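Local coordinates for actin-related protein 8 (Homo sapiens, PDB 4FO0), which is an ATP-binding, non-polymerising member of the actin family and a proposed core subunit of the INO80 chromatin remodeller, needed to recruit INO80 to sites of DNA damage, at residues D207-Q212 with V232-V237; A45-Q50 with D147-H152. All coordinates share one frame; numbering follows the deposited sequence.

Contact 1: D207-Q212 with V232-V237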
loop_
_atom_site.group_PDB
_atom_site.type_symbol
_atom_site.label_atom_id
_atom_site.label_comp_id
_atom_site.label_asym_id
_atom_site.label_seq_id
_atom_site.Cartn_x
_atom_site.Cartn_y
_atom_site.Cartn_z
ATOM N N ASP A 207 3.029 -8.195 8.798
ATOM C CA ASP A 207 2.502 -9.370 9.467
ATOM C C ASP A 207 3.450 -10.573 9.338
ATOM O O ASP A 207 3.807 -11.203 10.335
ATOM C CB ASP A 207 1.138 -9.684 8.861
ATOM C CG ASP A 207 0.309 -10.564 9.741
ATOM O OD1 ASP A 207 0.383 -10.391 10.977
ATOM O OD2 ASP A 207 -0.410 -11.429 9.194
ATOM N N ILE A 208 3.828 -10.893 8.100
ATOM C CA ILE A 208 4.939 -11.803 7.805
ATOM C C ILE A 208 6.185 -10.935 7.607
ATOM O O ILE A 208 6.287 -10.193 6.627
ATOM C CB ILE A 208 4.657 -12.643 6.533
ATOM C CG1 ILE A 208 3.451 -13.554 6.743
ATOM C CG2 ILE A 208 5.839 -13.494 6.152
ATOM C CD1 ILE A 208 2.922 -14.162 5.465
ATOM N N TYR A 209 7.118 -11.007 8.549
ATOM C CA TYR A 209 8.270 -10.100 8.564
ATOM C C TYR A 209 9.563 -10.867 8.368
ATOM O O TYR A 209 9.608 -12.074 8.509
ATOM C CB TYR A 209 8.346 -9.326 9.898
ATOM C CG TYR A 209 8.247 -10.241 11.090
ATOM C CD1 TYR A 209 7.018 -10.512 11.682
ATOM C CD2 TYR A 209 9.369 -10.886 11.585
ATOM C CE1 TYR A 209 6.919 -11.382 12.756
ATOM C CE2 TYR A 209 9.276 -11.761 12.661
ATOM C CZ TYR A 209 8.052 -12.001 13.238
ATOM O OH TYR A 209 7.964 -12.864 14.296
ATOM N N ASN A 210 10.625 -10.150 8.051
ATOM C CA ASN A 210 11.917 -10.769 7.916
ATOM C C ASN A 210 12.756 -10.453 9.157
ATOM O O ASN A 210 13.097 -9.293 9.400
ATOM C CB ASN A 210 12.572 -10.246 6.646
ATOM C CG ASN A 210 13.988 -10.742 6.469
ATOM O OD1 ASN A 210 14.770 -10.797 7.425
ATOM N ND2 ASN A 210 14.334 -11.099 5.233
ATOM N N LYS A 211 13.075 -11.477 9.946
ATOM C CA LYS A 211 13.765 -11.267 11.225
ATOM C C LYS A 211 15.043 -10.455 11.074
ATOM O O LYS A 211 15.267 -9.484 11.797
ATOM C CB LYS A 211 14.083 -12.594 11.910
ATOM C CG LYS A 211 12.869 -13.344 12.429
ATOM C CD LYS A 211 13.295 -14.694 13.000
ATOM C CE LYS A 211 12.096 -15.557 13.372
ATOM N NZ LYS A 211 11.210 -15.853 12.202
ATOM N N GLN A 212 15.885 -10.847 10.128
ATOM C CA GLN A 212 17.136 -10.140 9.934
ATOM C C GLN A 212 16.935 -8.646 9.700
ATOM O O GLN A 212 17.640 -7.813 10.270
ATOM C CB GLN A 212 17.909 -10.736 8.766
ATOM C CG GLN A 212 19.402 -10.446 8.874
ATOM C CD GLN A 212 20.023 -10.027 7.557
ATOM O OE1 GLN A 212 19.576 -10.434 6.478
ATOM N NE2 GLN A 212 21.063 -9.201 7.639
ATOM N N VAL A 232 8.321 -2.803 18.794
ATOM C CA VAL A 232 7.993 -3.285 17.469
ATOM C C VAL A 232 6.680 -4.047 17.529
ATOM O O VAL A 232 6.460 -4.830 18.446
ATOM C CB VAL A 232 9.096 -4.199 16.929
ATOM C CG1 VAL A 232 8.660 -4.815 15.640
ATOM C CG2 VAL A 232 10.363 -3.416 16.747
ATOM N N HIS A 233 5.799 -3.807 16.568
ATOM C CA HIS A 233 4.586 -4.597 16.482
ATOM C C HIS A 233 4.156 -4.800 15.035
ATOM O O HIS A 233 4.565 -4.061 14.144
ATOM C CB HIS A 233 3.468 -3.941 17.282
ATOM C CG HIS A 233 2.615 -4.916 18.029
ATOM N ND1 HIS A 233 2.488 -6.235 17.646
ATOM C CD2 HIS A 233 1.862 -4.768 19.145
ATOM C CE1 HIS A 233 1.682 -6.857 18.491
ATOM N NE2 HIS A 233 1.290 -5.988 19.408
ATOM N N GLN A 234 3.321 -5.801 14.806
ATOM C CA GLN A 234 2.842 -6.089 13.467
ATOM C C GLN A 234 1.753 -5.126 13.058
ATOM O O GLN A 234 0.908 -4.753 13.868
ATOM C CB GLN A 234 2.319 -7.502 13.398
ATOM C CG GLN A 234 3.345 -8.498 13.815
ATOM C CD GLN A 234 2.727 -9.826 14.083
ATOM O OE1 GLN A 234 2.795 -10.731 13.252
ATOM N NE2 GLN A 234 2.088 -9.957 15.239
ATOM N N GLU A 235 1.771 -4.735 11.790
ATOM C CA GLU A 235 0.837 -3.742 11.306
ATOM C C GLU A 235 -0.592 -4.311 11.355
ATOM O O GLU A 235 -1.563 -3.570 11.499
ATOM C CB GLU A 235 1.245 -3.241 9.903
ATOM C CG GLU A 235 1.086 -4.270 8.772
ATOM C CD GLU A 235 1.982 -4.013 7.538
ATOM O OE1 GLU A 235 2.301 -4.997 6.829
ATOM O OE2 GLU A 235 2.357 -2.851 7.261
ATOM N N SER A 236 -0.717 -5.629 11.267
ATOM C CA SER A 236 -2.034 -6.264 11.303
ATOM C C SER A 236 -2.702 -6.136 12.681
ATOM O O SER A 236 -3.887 -5.824 12.783
ATOM C CB SER A 236 -1.920 -7.734 10.917
ATOM O OG SER A 236 -0.853 -8.338 11.627
ATOM N N VAL A 237 -1.945 -6.388 13.743
ATOM C CA VAL A 237 -2.496 -6.260 15.075
ATOM C C VAL A 237 -2.827 -4.798 15.346
ATOM O O VAL A 237 -3.885 -4.480 15.903
ATOM C CB VAL A 237 -1.528 -6.774 16.139
ATOM C CG1 VAL A 237 -2.098 -6.521 17.514
ATOM C CG2 VAL A 237 -1.245 -8.237 15.925
#
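Asp207 and Ser236 meet side chain to side chain: the hydroxyl OG of Ser236 donates a hydrogen bond to Asp207 OD1, modelled at 2.5 Å. Asp207 CG stands anti to the backbone N (chi1 -161°), on the side of Ser236. Ser268 OG shares the same oxygen, OD1, while Cys261 of strand 258-264 touches both side chains. Gln234 reaches across from the N-cap position of helix 235-243, its amide plane turned 30° from the carboxylate. The modelled Gln234 OE1 lies 3.1 Å from Asp207 O, but the amide is probably turned over, which would place its nitrogen there. The contact ties together the exits of two neighbouring parallel strands, 200-205 and 229-234, in a beta-alpha-beta unit whose connecting helix is 211-225, within the actin-like ATPase fold. Glu235, extended beyond CG, carries OE1 to 3.8 Å from Asp207 N, and its OE2 is hydrogen-bonded to His21 NE2; its side chain is about 4 Å from a bound magnesium ion and about 6 Å from ATP, so this corner borders the nucleotide site. Further along, the Tyr209 ring presents its edge, through CE1, to the Gln234 amide, and its OH is hydrogen-bonded to Trp593 O.

Contact 2: A45-Q50 with D147-H152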
loop_
_atom_site.group_PDB
_atom_site.type_symbol
_atom_site.label_atom_id
_atom_site.label_comp_id
_atom_site.label_asym_id
_atom_site.label_seq_id
_atom_site.Cartn_x
_atom_site.Cartn_y
_atom_site.Cartn_z
ATOM N N ALA A 45 16.073 10.483 -3.840
ATOM C CA ALA A 45 16.923 10.713 -5.003
ATOM C C ALA A 45 18.343 11.004 -4.535
ATOM O O ALA A 45 18.566 11.852 -3.671
ATOM C CB ALA A 45 16.396 11.865 -5.843
ATOM N N ARG A 46 19.297 10.287 -5.104
ATOM C CA ARG A 46 20.681 10.454 -4.731
ATOM C C ARG A 46 21.450 10.936 -5.934
ATOM O O ARG A 46 21.289 10.392 -7.036
ATOM C CB ARG A 46 21.254 9.142 -4.225
ATOM C CG ARG A 46 20.847 8.817 -2.805
ATOM C CD ARG A 46 21.787 7.800 -2.216
ATOM N NE ARG A 46 21.510 7.518 -0.807
ATOM C CZ ARG A 46 21.867 8.297 0.206
ATOM N NH1 ARG A 46 22.499 9.443 -0.019
ATOM N NH2 ARG A 46 21.576 7.932 1.446
ATOM N N ARG A 47 22.278 11.962 -5.723
ATOM C CA ARG A 47 23.074 12.530 -6.805
ATOM C C ARG A 47 24.145 11.558 -7.250
ATOM O O ARG A 47 24.506 10.640 -6.518
ATOM C CB ARG A 47 23.718 13.855 -6.398
ATOM C CG ARG A 47 24.263 14.643 -7.587
ATOM C CD ARG A 47 24.910 15.951 -7.166
ATOM N NE ARG A 47 24.167 17.119 -7.630
ATOM C CZ ARG A 47 24.265 17.633 -8.852
ATOM N NH1 ARG A 47 25.074 17.078 -9.744
ATOM N NH2 ARG A 47 23.546 18.697 -9.187
ATOM N N HIS A 48 24.632 11.747 -8.469
ATOM C CA HIS A 48 25.818 11.037 -8.921
ATOM C C HIS A 48 27.034 11.704 -8.312
ATOM O O HIS A 48 26.986 12.887 -7.968
ATOM C CB HIS A 48 25.923 11.092 -10.433
ATOM C CG HIS A 48 24.891 10.273 -11.128
ATOM N ND1 HIS A 48 23.945 9.543 -10.441
ATOM C CD2 HIS A 48 24.654 10.055 -12.444
ATOM C CE1 HIS A 48 23.169 8.915 -11.306
ATOM N NE2 HIS A 48 23.581 9.206 -12.529
ATOM N N LYS A 49 28.122 10.956 -8.172
ATOM C CA LYS A 49 29.355 11.538 -7.664
ATOM C C LYS A 49 30.281 11.903 -8.827
ATOM O O LYS A 49 31.283 12.596 -8.637
ATOM C CB LYS A 49 30.049 10.591 -6.683
ATOM C CG LYS A 49 29.103 9.794 -5.797
ATOM C CD LYS A 49 28.403 8.685 -6.582
ATOM C CE LYS A 49 28.562 7.330 -5.897
ATOM N NZ LYS A 49 28.026 7.312 -4.500
ATOM N N GLN A 50 29.923 11.437 -10.026
ATOM C CA GLN A 50 30.687 11.706 -11.245
ATOM C C GLN A 50 29.785 11.999 -12.431
ATOM O O GLN A 50 28.586 11.701 -12.415
ATOM C CB GLN A 50 31.546 10.501 -11.624
ATOM C CG GLN A 50 32.729 10.236 -10.728
ATOM C CD GLN A 50 33.417 8.931 -11.080
ATOM O OE1 GLN A 50 33.368 7.966 -10.317
ATOM N NE2 GLN A 50 34.056 8.892 -12.247
ATOM N N ASP A 147 18.119 14.923 -14.880
ATOM C CA ASP A 147 19.123 15.254 -13.871
ATOM C C ASP A 147 19.906 14.041 -13.428
ATOM O O ASP A 147 19.469 12.903 -13.586
ATOM C CB ASP A 147 18.497 15.897 -12.643
ATOM C CG ASP A 147 18.327 17.379 -12.796
ATOM O OD1 ASP A 147 18.238 18.056 -11.748
ATOM O OD2 ASP A 147 18.287 17.858 -13.958
ATOM N N CYS A 148 21.065 14.305 -12.843
ATOM C CA CYS A 148 22.001 13.255 -12.492
ATOM C C CYS A 148 21.655 12.748 -11.106
ATOM O O CYS A 148 22.386 12.969 -10.137
ATOM C CB CYS A 148 23.442 13.779 -12.552
ATOM S SG CYS A 148 23.678 15.400 -11.723
ATOM N N TYR A 149 20.514 12.083 -11.011
ATOM C CA TYR A 149 20.099 11.491 -9.750
ATOM C C TYR A 149 19.561 10.104 -9.991
ATOM O O TYR A 149 18.814 9.876 -10.954
ATOM C CB TYR A 149 19.052 12.366 -9.060
ATOM C CG TYR A 149 19.618 13.629 -8.451
ATOM C CD1 TYR A 149 19.958 14.720 -9.248
ATOM C CD2 TYR A 149 19.808 13.738 -7.075
ATOM C CE1 TYR A 149 20.468 15.878 -8.693
ATOM C CE2 TYR A 149 20.317 14.901 -6.511
ATOM C CZ TYR A 149 20.652 15.965 -7.328
ATOM O OH TYR A 149 21.164 17.119 -6.776
ATOM N N ASN A 150 19.967 9.162 -9.142
ATOM C CA ASN A 150 19.324 7.845 -9.127
ATOM C C ASN A 150 18.139 7.881 -8.178
ATOM O O ASN A 150 18.189 8.540 -7.130
ATOM C CB ASN A 150 20.290 6.749 -8.712
ATOM C CG ASN A 150 21.432 6.574 -9.692
ATOM O OD1 ASN A 150 21.284 6.802 -10.891
ATOM N ND2 ASN A 150 22.580 6.161 -9.180
ATOM N N ILE A 151 17.067 7.197 -8.561
ATOM C CA ILE A 151 15.860 7.152 -7.748
ATOM C C ILE A 151 15.744 5.809 -7.048
ATOM O O ILE A 151 15.813 4.756 -7.693
ATOM C CB ILE A 151 14.615 7.386 -8.603
ATOM C CG1 ILE A 151 14.749 8.705 -9.363
ATOM C CG2 ILE A 151 13.354 7.359 -7.742
ATOM C CD1 ILE A 151 14.845 9.910 -8.475
ATOM N N HIS A 152 15.565 5.856 -5.729
ATOM C CA HIS A 152 15.477 4.643 -4.916
ATOM C C HIS A 152 14.228 4.597 -4.047
ATOM O O HIS A 152 13.933 5.530 -3.286
ATOM C CB HIS A 152 16.733 4.466 -4.043
ATOM C CG HIS A 152 18.001 4.344 -4.833
ATOM N ND1 HIS A 152 18.922 5.366 -4.931
ATOM C CD2 HIS A 152 18.489 3.325 -5.579
ATOM C CE1 HIS A 152 19.923 4.983 -5.703
ATOM N NE2 HIS A 152 19.685 3.749 -6.109
#
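Cys148 lies against His48, its carbonyl carbon C 3.9 Å above the centre of the imidazole and its CB near ring atom CD2. It is also the centre of an inverse gamma turn, and its O accepts a hydrogen bond from His48 N at 3.1 Å, the donor standing 37° above the carbonyl plane. Tyr149 points to the same face of the sheet as Arg47. Its CG is anti to the carbonyl carbon (chi1 -74°), and the ring beyond it lies over Arg47, whose CA makes a CH-pi contact 3.9 Å from the ring centroid. The guanidinium, inclined 64° to that ring, gives a weak hydrogen bond from NE to Tyr149 OH, whose stronger partner is Pro132 O. An alanine in place of Tyr149 would probably open a gap over Arg47 and leave Arg47 NE and Pro132 O without their hydroxyl partner. Asn150 pairs with Arg46 through two backbone hydrogen bonds, Arg46 N to Asn150 O at 2.9 Å and Asn150 N to Arg46 O at 2.8 Å. This antiparallel ladder joins strand 149-152 to strand 38-47, which also pairs with strand 134-136; the position is consistent with subdomain 2 of the actin fold. The Asn150 side chain crosses that of His48 at about a right angle, and Asn150 OD1 is hydrogen-bonded to Tyr56 N. At Ile151, on the face shared with Tyr149, CD1 packs 3.6 Å from Ala45 CB. His152 points toward strand 38-47, where the ring edge, through His152 ND1, comes to 4.5 Å from Arg46 CG; Arg46 NE continues to a salt bridge with Asp176 of helix 170-187, while the His152 ring meets that of Tyr56.

Overall arrangement
Both contacts reach the same mixed sheet, yet they lie at different depths and do not touch: their centres are about 32 Å apart and their nearest atoms about 18 Å. The centre of contact 1 is about 15 Å from that of the chain, and the contact is buried throughout and borders the magnesium and ATP; contact 2, at about 25 Å, is largely buried but has partly exposed residues among its partners. They share no strand. The 207-212/232-237 pair joins loop and helix starts at the ends of parallel strands and relies on polar side chains, whereas the 45-50/147-152 pair is an antiparallel backbone ladder, with aromatic, aliphatic and arginine groups packed on its two faces.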